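PDB 2JHP: core protein VP4 from Bluetongue virus, which caps the viral messenger RNAs as a multifunctional enzyme and is one of the five proteins that form the inner capsid of the virus. Local coordinates for residues Pro508-Pro513 and Lys591-Glu596; Ile515-Phe520 and Phe569-Met574; His307-Ser312 and Tyr334-Phe339. All coordinates share one frame; numbering follows the deposited sequence.

Interaction 1 (Pro508-Pro513 and Lys591-Glu596)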
loop_
_atom_site.group_PDB
_atom_site.type_symbol
_atom_site.label_atom_id
_atom_site.label_comp_id
_atom_site.label_asym_id
_atom_site.label_seq_id
_atom_site.Cartn_x
_atom_site.Cartn_y
_atom_site.Cartn_z
ATOM N N PRO A 508 -13.274 -15.503 -16.271
ATOM C CA PRO A 508 -12.923 -16.926 -16.244
ATOM C C PRO A 508 -13.690 -17.745 -17.278
ATOM O O PRO A 508 -14.749 -17.333 -17.751
ATOM C CB PRO A 508 -13.336 -17.365 -14.841
ATOM C CG PRO A 508 -13.351 -16.113 -14.039
ATOM C CD PRO A 508 -13.832 -15.061 -14.982
ATOM N N ASP A 509 -13.143 -18.905 -17.620
ATOM C CA ASP A 509 -13.660 -19.689 -18.701
ATOM C C ASP A 509 -13.441 -21.180 -18.448
ATOM O O ASP A 509 -12.303 -21.671 -18.520
ATOM C CB ASP A 509 -12.969 -19.264 -20.002
ATOM C CG ASP A 509 -13.202 -20.242 -21.127
ATOM O OD1 ASP A 509 -12.214 -20.804 -21.638
ATOM O OD2 ASP A 509 -14.378 -20.469 -21.474
ATOM N N PRO A 510 -14.532 -21.939 -18.221
ATOM C CA PRO A 510 -15.947 -21.574 -18.067
ATOM C C PRO A 510 -16.234 -20.518 -17.030
ATOM O O PRO A 510 -15.606 -20.520 -15.974
ATOM C CB PRO A 510 -16.631 -22.913 -17.697
ATOM C CG PRO A 510 -15.528 -23.879 -17.436
ATOM C CD PRO A 510 -14.362 -23.406 -18.242
ATOM N N PRO A 511 -17.167 -19.598 -17.343
ATOM C CA PRO A 511 -17.596 -18.530 -16.438
ATOM C C PRO A 511 -18.321 -19.082 -15.208
ATOM O O PRO A 511 -19.537 -18.934 -15.073
ATOM C CB PRO A 511 -18.536 -17.685 -17.309
ATOM C CG PRO A 511 -18.971 -18.585 -18.405
ATOM C CD PRO A 511 -17.859 -19.536 -18.646
ATOM N N VAL A 512 -17.556 -19.711 -14.320
ATOM C CA VAL A 512 -18.097 -20.413 -13.156
ATOM C C VAL A 512 -18.495 -19.422 -12.023
ATOM O O VAL A 512 -17.880 -18.358 -11.893
ATOM C CB VAL A 512 -17.091 -21.519 -12.689
ATOM C CG1 VAL A 512 -15.918 -20.919 -11.937
ATOM C CG2 VAL A 512 -17.772 -22.578 -11.847
ATOM N N PRO A 513 -19.537 -19.756 -11.221
ATOM C CA PRO A 513 -20.010 -18.855 -10.173
ATOM C C PRO A 513 -19.197 -18.933 -8.877
ATOM O O PRO A 513 -19.763 -19.193 -7.805
ATOM C CB PRO A 513 -21.435 -19.352 -9.921
ATOM C CG PRO A 513 -21.337 -20.823 -10.140
ATOM C CD PRO A 513 -20.344 -20.990 -11.266
ATOM N N LYS A 591 -14.963 -28.213 -10.903
ATOM C CA LYS A 591 -14.127 -29.083 -10.064
ATOM C C LYS A 591 -12.572 -29.002 -10.029
ATOM O O LYS A 591 -12.062 -28.736 -8.936
ATOM C CB LYS A 591 -14.644 -30.539 -10.094
ATOM C CG LYS A 591 -13.657 -31.626 -10.544
ATOM C CD LYS A 591 -12.666 -32.075 -9.460
ATOM C CE LYS A 591 -12.002 -33.400 -9.951
ATOM N NZ LYS A 591 -10.856 -33.811 -9.077
ATOM N N ARG A 592 -11.777 -29.165 -11.107
ATOM C CA ARG A 592 -11.966 -28.853 -12.551
ATOM C C ARG A 592 -11.586 -27.390 -12.772
ATOM O O ARG A 592 -10.521 -27.100 -13.321
ATOM C CB ARG A 592 -13.330 -29.211 -13.165
ATOM C CG ARG A 592 -13.586 -28.572 -14.554
ATOM C CD ARG A 592 -13.291 -29.505 -15.772
ATOM N NE ARG A 592 -12.697 -28.719 -16.887
ATOM C CZ ARG A 592 -13.364 -27.898 -17.733
ATOM N NH1 ARG A 592 -14.695 -27.727 -17.639
ATOM N NH2 ARG A 592 -12.680 -27.206 -18.648
ATOM N N SER A 593 -12.450 -26.481 -12.329
ATOM C CA SER A 593 -12.103 -25.068 -12.272
ATOM C C SER A 593 -11.455 -24.763 -10.929
ATOM O O SER A 593 -10.956 -23.650 -10.716
ATOM C CB SER A 593 -13.337 -24.183 -12.481
ATOM O OG SER A 593 -13.766 -24.223 -13.834
ATOM N N ALA A 594 -11.460 -25.758 -10.033
ATOM C CA ALA A 594 -10.977 -25.580 -8.652
ATOM C C ALA A 594 -11.724 -24.435 -7.968
ATOM O O ALA A 594 -11.135 -23.626 -7.253
ATOM C CB ALA A 594 -9.448 -25.350 -8.618
ATOM N N ALA A 595 -13.031 -24.384 -8.203
ATOM C CA ALA A 595 -13.881 -23.318 -7.691
ATOM C C ALA A 595 -14.861 -23.856 -6.676
ATOM O O ALA A 595 -15.300 -24.987 -6.769
ATOM C CB ALA A 595 -14.639 -22.659 -8.831
ATOM N N GLU A 596 -15.204 -23.023 -5.705
ATOM C CA GLU A 596 -16.228 -23.343 -4.717
ATOM C C GLU A 596 -17.259 -22.239 -4.641
ATOM O O GLU A 596 -17.113 -21.192 -5.273
ATOM C CB GLU A 596 -15.617 -23.643 -3.345
ATOM C CG GLU A 596 -14.426 -22.780 -2.972
ATOM C CD GLU A 596 -13.405 -23.542 -2.149
ATOM O OE1 GLU A 596 -13.737 -24.644 -1.658
ATOM O OE2 GLU A 596 -12.272 -23.038 -1.990
#
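V512 turns one methyl, CG1, toward A595 and S593, and this branch carries the apolar half of the contact. CG1 lies 3.8 Å from CB of A595 and 4.2 Å from CB of S593, while CG2 stays farther from the alanine methyl. The choice of branch follows from the first torsion: chi1 of 76° sets CG1 between the backbone N and the carbonyl carbon, a tight place for a beta-branched residue. Alanine suits the far side, since its lone methyl lets the two loops come close.

P510 makes the other half. Its CG, the outermost ring atom, is 4.0 Å from OG of S593 and 3.9 Å from NH1 of R592. The arginine comes in with its bent chain, its side chain crossing that of P510 at about a right angle and its guanidinium set obliquely to CG. S593 OG is hydrogen-bonded to the carbonyl oxygen of D589 and touches P510 CG by van der Waals contact alone.

The backbone of 508-513 is bent by the cis peptide bond before P510 and by the inverse gamma turn centred on P511, with a weak bond of 2.7 Å from V512 N to P510 O. W479 of helix 470-480 packs against both V512 and A595, and its NE1 binds the carbonyl oxygen of S593.

No hydrogen bond spans 508-513 and 591-596, and only 216 Å² is buried between them, near the surface of the protein. The chemistry is therefore van der Waals contact between the loop that joins strand 499-503 to helix 523-533 and the loop between helices 568-576 and 612-625. Shape matters more than polarity here: P510 and P511 have no N-H to donate, and their rings restrict the backbone that presents V512 to its neighbours.

Interaction 2 (Ile515-Phe520 and Phe569-Met574)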
loop_
_atom_site.group_PDB
_atom_site.type_symbol
_atom_site.label_atom_id
_atom_site.label_comp_id
_atom_site.label_asym_id
_atom_site.label_seq_id
_atom_site.Cartn_x
_atom_site.Cartn_y
_atom_site.Cartn_z
ATOM N N ILE A 515 -16.994 -18.096 -5.480
ATOM C CA ILE A 515 -17.131 -17.242 -4.298
ATOM C C ILE A 515 -16.647 -15.803 -4.521
ATOM O O ILE A 515 -17.290 -14.852 -4.079
ATOM C CB ILE A 515 -16.431 -17.910 -3.076
ATOM C CG1 ILE A 515 -17.447 -18.679 -2.243
ATOM C CG2 ILE A 515 -15.746 -16.909 -2.167
ATOM C CD1 ILE A 515 -16.833 -19.799 -1.456
ATOM N N SER A 516 -15.521 -15.661 -5.224
ATOM C CA SER A 516 -14.955 -14.369 -5.592
ATOM C C SER A 516 -16.011 -13.471 -6.226
ATOM O O SER A 516 -16.046 -12.271 -5.991
ATOM C CB SER A 516 -13.786 -14.586 -6.560
ATOM O OG SER A 516 -14.207 -15.209 -7.759
ATOM N N LEU A 517 -16.867 -14.079 -7.038
ATOM C CA LEU A 517 -17.962 -13.383 -7.690
ATOM C C LEU A 517 -19.216 -13.303 -6.790
ATOM O O LEU A 517 -19.793 -12.229 -6.621
ATOM C CB LEU A 517 -18.282 -14.083 -9.017
ATOM C CG LEU A 517 -19.387 -13.541 -9.923
ATOM C CD1 LEU A 517 -19.006 -12.184 -10.501
ATOM C CD2 LEU A 517 -19.723 -14.549 -11.037
ATOM N N CYS A 518 -19.601 -14.442 -6.206
ATOM C CA CYS A 518 -20.918 -14.625 -5.604
ATOM C C CYS A 518 -20.883 -14.973 -4.125
ATOM O O CYS A 518 -20.529 -16.088 -3.740
ATOM C CB CYS A 518 -21.705 -15.696 -6.365
ATOM S SG CYS A 518 -21.951 -15.317 -8.104
ATOM N N ARG A 519 -21.255 -13.995 -3.305
ATOM C CA ARG A 519 -21.462 -14.210 -1.879
ATOM C C ARG A 519 -22.862 -13.722 -1.506
ATOM O O ARG A 519 -23.705 -14.520 -1.112
ATOM C CB ARG A 519 -20.346 -13.547 -1.058
ATOM C CG ARG A 519 -18.995 -14.308 -1.155
ATOM C CD ARG A 519 -17.770 -13.414 -1.041
ATOM N NE ARG A 519 -17.508 -12.719 -2.300
ATOM C CZ ARG A 519 -17.522 -11.400 -2.455
ATOM N NH1 ARG A 519 -17.755 -10.599 -1.414
ATOM N NH2 ARG A 519 -17.285 -10.881 -3.653
ATOM N N PHE A 520 -23.103 -12.421 -1.682
ATOM C CA PHE A 520 -24.410 -11.762 -1.505
ATOM C C PHE A 520 -24.995 -11.951 -0.109
ATOM O O PHE A 520 -26.206 -12.176 0.056
ATOM C CB PHE A 520 -25.413 -12.189 -2.585
ATOM C CG PHE A 520 -24.933 -11.958 -3.984
ATOM C CD1 PHE A 520 -24.777 -13.028 -4.858
ATOM C CD2 PHE A 520 -24.629 -10.670 -4.434
ATOM C CE1 PHE A 520 -24.335 -12.825 -6.153
ATOM C CE2 PHE A 520 -24.175 -10.456 -5.725
ATOM C CZ PHE A 520 -24.031 -11.539 -6.587
ATOM N N PHE A 569 -20.194 -8.122 -15.867
ATOM C CA PHE A 569 -19.839 -8.806 -17.113
ATOM C C PHE A 569 -19.702 -10.308 -16.904
ATOM O O PHE A 569 -20.301 -11.094 -17.613
ATOM C CB PHE A 569 -18.539 -8.251 -17.686
ATOM C CG PHE A 569 -18.586 -8.038 -19.158
ATOM C CD1 PHE A 569 -18.400 -6.770 -19.700
ATOM C CD2 PHE A 569 -18.841 -9.097 -20.005
ATOM C CE1 PHE A 569 -18.463 -6.570 -21.073
ATOM C CE2 PHE A 569 -18.900 -8.907 -21.352
ATOM C CZ PHE A 569 -18.708 -7.644 -21.901
ATOM N N TRP A 570 -18.901 -10.693 -15.916
ATOM C CA TRP A 570 -18.713 -12.094 -15.552
ATOM C C TRP A 570 -20.031 -12.722 -15.066
ATOM O O TRP A 570 -20.367 -13.851 -15.438
ATOM C CB TRP A 570 -17.608 -12.168 -14.497
ATOM C CG TRP A 570 -17.363 -13.484 -13.870
ATOM C CD1 TRP A 570 -17.880 -14.692 -14.244
ATOM C CD2 TRP A 570 -16.482 -13.745 -12.773
ATOM N NE1 TRP A 570 -17.391 -15.688 -13.428
ATOM C CE2 TRP A 570 -16.530 -15.129 -12.516
ATOM C CE3 TRP A 570 -15.649 -12.934 -11.979
ATOM C CZ2 TRP A 570 -15.791 -15.726 -11.495
ATOM C CZ3 TRP A 570 -14.919 -13.528 -10.958
ATOM C CH2 TRP A 570 -14.989 -14.912 -10.734
ATOM N N TRP A 571 -20.773 -11.969 -14.258
ATOM C CA TRP A 571 -22.071 -12.414 -13.745
ATOM C C TRP A 571 -23.077 -12.670 -14.879
ATOM O O TRP A 571 -23.655 -13.747 -14.953
ATOM C CB TRP A 571 -22.618 -11.418 -12.718
ATOM C CG TRP A 571 -23.625 -12.003 -11.795
ATOM C CD1 TRP A 571 -23.381 -12.752 -10.683
ATOM C CD2 TRP A 571 -25.047 -11.877 -11.893
ATOM N NE1 TRP A 571 -24.563 -13.105 -10.079
ATOM C CE2 TRP A 571 -25.603 -12.586 -10.807
ATOM C CE3 TRP A 571 -25.911 -11.243 -12.804
ATOM C CZ2 TRP A 571 -26.981 -12.683 -10.606
ATOM C CZ3 TRP A 571 -27.279 -11.333 -12.599
ATOM C CH2 TRP A 571 -27.799 -12.049 -11.513
ATOM N N PHE A 572 -23.255 -11.700 -15.775
ATOM C CA PHE A 572 -24.097 -11.903 -16.957
ATOM C C PHE A 572 -23.611 -13.098 -17.766
ATOM O O PHE A 572 -24.416 -13.817 -18.377
ATOM C CB PHE A 572 -24.142 -10.658 -17.852
ATOM C CG PHE A 572 -24.929 -9.505 -17.275
ATOM C CD1 PHE A 572 -26.109 -9.719 -16.569
ATOM C CD2 PHE A 572 -24.502 -8.194 -17.466
ATOM C CE1 PHE A 572 -26.835 -8.651 -16.047
ATOM C CE2 PHE A 572 -25.224 -7.122 -16.951
ATOM C CZ PHE A 572 -26.392 -7.353 -16.240
ATOM N N LYS A 573 -22.300 -13.324 -17.781
ATOM C CA LYS A 573 -21.763 -14.453 -18.538
ATOM C C LYS A 573 -22.083 -15.772 -17.838
ATOM O O LYS A 573 -22.329 -16.776 -18.494
ATOM C CB LYS A 573 -20.262 -14.304 -18.797
ATOM C CG LYS A 573 -19.790 -15.102 -20.004
ATOM C CD LYS A 573 -18.299 -14.953 -20.296
ATOM C CE LYS A 573 -17.837 -15.981 -21.339
ATOM N NZ LYS A 573 -16.343 -16.024 -21.444
ATOM N N MET A 574 -22.113 -15.754 -16.508
ATOM C CA MET A 574 -22.368 -16.972 -15.738
ATOM C C MET A 574 -23.847 -17.359 -15.784
ATOM O O MET A 574 -24.185 -18.542 -15.734
ATOM C CB MET A 574 -21.819 -16.862 -14.294
ATOM C CG MET A 574 -22.739 -16.276 -13.246
ATOM S SD MET A 574 -23.968 -17.434 -12.632
ATOM C CE MET A 574 -23.019 -18.934 -12.608
#
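L517 and W571 mark the nearest approach of the two backbones, with their CA atoms 7.4 Å apart, where the loop 515-520 passes the helix 569-574. Residues 515-517 have helical backbone angles without the regular bonds. R519 ties this irregular turn together from within: its NE donates to I515 O at 2.8 Å and its NH2 to S516 O at 3.0 Å, both oxygens close to the guanidinium plane, while NH1 forms a salt bridge with D469.

The turn presents L517 to the helix. Its CG is anti to the backbone N (chi1 -179°), and the branched end lies over one face of the W570 indole. CD2 sits 3.5 Å from the centroid of the five-membered ring, only 8° off the normal, a clear CH-pi contact; CD1 lies nearer CD2 and CE3 of the indole, and CB approaches the six-membered ring. CD2 also reaches CG of M574 at 4.1 Å. S516 OG comes to the edge of the same indole beside CH2, but its hydrogen bond goes to D514.

W571 receives different neighbours. C518 SG lies at its edge, near the ring plane, 3.9 Å from CD1, as a sulfur-aromatic contact. The planes of the F520 ring and the W571 indole stand at 84°, but the pair is placed obliquely; W571 NE1 lies at the edge of the F520 ring, near its plane, 3.9 Å from CZ. Beyond these, W571 packs on helices 551-561 and 612-625.

Apart from the serine hydroxyl, the groups that meet here are apolar or aromatic, and no hydrogen bond crosses between the segments. The W570 indole offers its face to L517, while its N-H makes a weak bond to V512 O. Such chemistry suits a buried contact in which the loop between strand 499-503 and helix 523-533 packs on helix 568-576.

Interaction 3 (His307-Ser312 and Tyr334-Phe339)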
loop_
_atom_site.group_PDB
_atom_site.type_symbol
_atom_site.label_atom_id
_atom_site.label_comp_id
_atom_site.label_asym_id
_atom_site.label_seq_id
_atom_site.Cartn_x
_atom_site.Cartn_y
_atom_site.Cartn_z
ATOM N N HIS A 307 26.904 19.422 6.084
ATOM C CA HIS A 307 26.637 20.849 6.025
ATOM C C HIS A 307 26.538 21.503 7.396
ATOM O O HIS A 307 25.440 21.684 7.920
ATOM C CB HIS A 307 25.351 21.109 5.237
ATOM C CG HIS A 307 25.203 22.523 4.776
ATOM N ND1 HIS A 307 24.540 23.479 5.514
ATOM C CD2 HIS A 307 25.636 23.145 3.653
ATOM C CE1 HIS A 307 24.567 24.628 4.862
ATOM N NE2 HIS A 307 25.230 24.455 3.734
ATOM N N ARG A 308 27.678 21.863 7.978
ATOM C CA ARG A 308 27.659 22.620 9.242
ATOM C C ARG A 308 27.459 24.107 8.970
ATOM O O ARG A 308 28.130 24.682 8.118
ATOM C CB ARG A 308 28.899 22.357 10.138
ATOM C CG ARG A 308 30.233 22.130 9.414
ATOM C CD ARG A 308 30.509 20.641 9.091
ATOM N NE ARG A 308 31.561 20.075 9.929
ATOM C CZ ARG A 308 32.815 19.882 9.533
ATOM N NH1 ARG A 308 33.201 20.209 8.301
ATOM N NH2 ARG A 308 33.690 19.366 10.383
ATOM N N ILE A 309 26.502 24.705 9.678
ATOM C CA ILE A 309 26.237 26.142 9.600
ATOM C C ILE A 309 27.273 26.923 10.410
ATOM O O ILE A 309 27.454 26.660 11.602
ATOM C CB ILE A 309 24.844 26.502 10.143
ATOM C CG1 ILE A 309 23.844 25.405 9.792
ATOM C CG2 ILE A 309 24.404 27.879 9.617
ATOM C CD1 ILE A 309 22.703 25.249 10.778
ATOM N N PRO A 310 27.958 27.880 9.757
ATOM C CA PRO A 310 28.961 28.756 10.389
ATOM C C PRO A 310 28.379 29.657 11.489
ATOM O O PRO A 310 27.168 29.897 11.520
ATOM C CB PRO A 310 29.474 29.600 9.219
ATOM C CG PRO A 310 28.383 29.539 8.185
ATOM C CD PRO A 310 27.811 28.160 8.314
ATOM N N ASN A 311 29.235 30.144 12.380
ATOM C CA ASN A 311 28.790 30.984 13.488
ATOM C C ASN A 311 29.002 32.459 13.197
ATOM O O ASN A 311 28.189 33.305 13.572
ATOM C CB ASN A 311 29.525 30.605 14.777
ATOM C CG ASN A 311 29.322 29.150 15.165
ATOM O OD1 ASN A 311 28.544 28.416 14.535
ATOM N ND2 ASN A 311 30.027 28.726 16.217
ATOM N N SER A 312 30.109 32.751 12.522
ATOM C CA SER A 312 30.511 34.115 12.220
ATOM C C SER A 312 29.699 34.706 11.071
ATOM O O SER A 312 29.204 35.827 11.170
ATOM C CB SER A 312 32.003 34.154 11.897
ATOM O OG SER A 312 32.730 33.381 12.837
ATOM N N TYR A 334 23.819 21.999 15.102
ATOM C CA TYR A 334 23.601 22.934 13.990
ATOM C C TYR A 334 24.281 22.502 12.711
ATOM O O TYR A 334 25.194 23.158 12.203
ATOM C CB TYR A 334 23.980 24.357 14.376
ATOM C CG TYR A 334 22.943 24.982 15.259
ATOM C CD1 TYR A 334 23.129 25.044 16.637
ATOM C CD2 TYR A 334 21.761 25.485 14.721
ATOM C CE1 TYR A 334 22.176 25.606 17.461
ATOM C CE2 TYR A 334 20.796 26.043 15.529
ATOM C CZ TYR A 334 21.011 26.110 16.900
ATOM O OH TYR A 334 20.067 26.675 17.714
ATOM N N GLU A 335 23.787 21.390 12.198
ATOM C CA GLU A 335 24.314 20.743 11.012
ATOM C C GLU A 335 23.139 20.198 10.212
ATOM O O GLU A 335 22.205 19.606 10.769
ATOM C CB GLU A 335 25.243 19.615 11.438
ATOM C CG GLU A 335 25.937 18.892 10.327
ATOM C CD GLU A 335 26.871 17.830 10.864
ATOM O OE1 GLU A 335 27.924 18.206 11.426
ATOM O OE2 GLU A 335 26.552 16.623 10.732
ATOM N N LEU A 336 23.178 20.433 8.910
ATOM C CA LEU A 336 22.161 19.923 8.004
ATOM C C LEU A 336 22.827 18.983 7.027
ATOM O O LEU A 336 24.018 18.688 7.161
ATOM C CB LEU A 336 21.491 21.070 7.245
ATOM C CG LEU A 336 20.911 22.215 8.079
ATOM C CD1 LEU A 336 20.585 23.357 7.164
ATOM C CD2 LEU A 336 19.679 21.807 8.881
ATOM N N ARG A 337 22.057 18.508 6.053
ATOM C CA ARG A 337 22.604 17.731 4.947
ATOM C C ARG A 337 22.303 18.426 3.635
ATOM O O ARG A 337 21.227 18.996 3.444
ATOM C CB ARG A 337 22.059 16.301 4.943
ATOM C CG ARG A 337 22.578 15.431 6.075
ATOM C CD ARG A 337 24.072 15.211 5.967
ATOM N NE ARG A 337 24.637 14.745 7.228
ATOM C CZ ARG A 337 25.931 14.504 7.436
ATOM N NH1 ARG A 337 26.815 14.655 6.457
ATOM N NH2 ARG A 337 26.341 14.095 8.627
ATOM N N ASN A 338 23.284 18.401 2.747
ATOM C CA ASN A 338 23.170 19.055 1.464
ATOM C C ASN A 338 22.924 18.006 0.416
ATOM O O ASN A 338 23.822 17.235 0.086
ATOM C CB ASN A 338 24.453 19.824 1.147
ATOM C CG ASN A 338 24.344 20.663 -0.114
ATOM O OD1 ASN A 338 25.293 21.337 -0.487
ATOM N ND2 ASN A 338 23.196 20.621 -0.775
ATOM N N PHE A 339 21.693 17.959 -0.079
ATOM C CA PHE A 339 21.370 17.078 -1.182
ATOM C C PHE A 339 21.621 17.782 -2.515
ATOM O O PHE A 339 21.200 18.930 -2.719
ATOM C CB PHE A 339 19.927 16.557 -1.098
ATOM C CG PHE A 339 19.502 15.782 -2.313
ATOM C CD1 PHE A 339 20.022 14.516 -2.566
ATOM C CD2 PHE A 339 18.610 16.331 -3.224
ATOM C CE1 PHE A 339 19.643 13.807 -3.697
ATOM C CE2 PHE A 339 18.228 15.630 -4.355
ATOM C CZ PHE A 339 18.743 14.368 -4.594
#
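Y334 meets I309 at the edge of its phenol ring: I309 CD1 lies near the ring plane, 4.1 Å from CD2 and 3.9 Å from CB of the tyrosine, a place that suits the flexible branched end of isoleucine. The hydroxyl bonds to E371, and the ring packs on helix 363-373. H307 holds its imidazole obliquely to CB of L336 and CB of N338. The guanidinium of R308 has E335 OE1 on an oblique approach, 4.4 Å from NE and beyond salt-bridge range; both charges find partners outside, D286 and E285 for the arginine and K306 for OE1.

H307 and L336 point to one face of the sheet, R308 and E335 to the other. L336 N donates to H307 O at 2.8 Å and 170°, and the return bond from H307 N to L336 O is weak. R308 and E335 form the next, non-hydrogen-bonded pair; just beyond the strand ends, I309 N bonds to Y334 O at 3.2 Å. Strands 302-308 and 335-341 belong to a mixed sheet of order 3-2-1-4-5-7-6, the hallmark of class I, Rossmann-like methyltransferases, with 335-341 the antiparallel seventh strand.

E335 CG, anti to the backbone N (chi1 -177°), lies 3.7 Å from H307 O. Its OE2 forms a salt bridge with R337 NH2 at 3.3 Å, of charges alone, with no N-H aimed at the oxygen. The R337 side chain, about 7 Å from bound S-adenosyl-L-homocysteine, also pairs with D265 and bonds to Q326.

In the fold
Interaction 3 comes first along the chain; interaction 2 is nested inside the loop closed by interaction 1. The centres of interactions 1 and 2 are 11 Å apart and the two touch, for instance where I515 N and E596 O probably share a hydrogen bond. Both follow strand 499-503 of one seven-stranded sheet; interaction 2 uses helix 568-576, interaction 1 packs against it, and helix 470-480 touches both. Interaction 3 joins strands of a second sheet of the same strand order, on the opposite side of the chain's centre, its centre about 65 and 62 Å from those of interactions 1 and 2. An elongated molecule with separate S-adenosyl-L-homocysteine sites fits a capping enzyme that works as an assembly line.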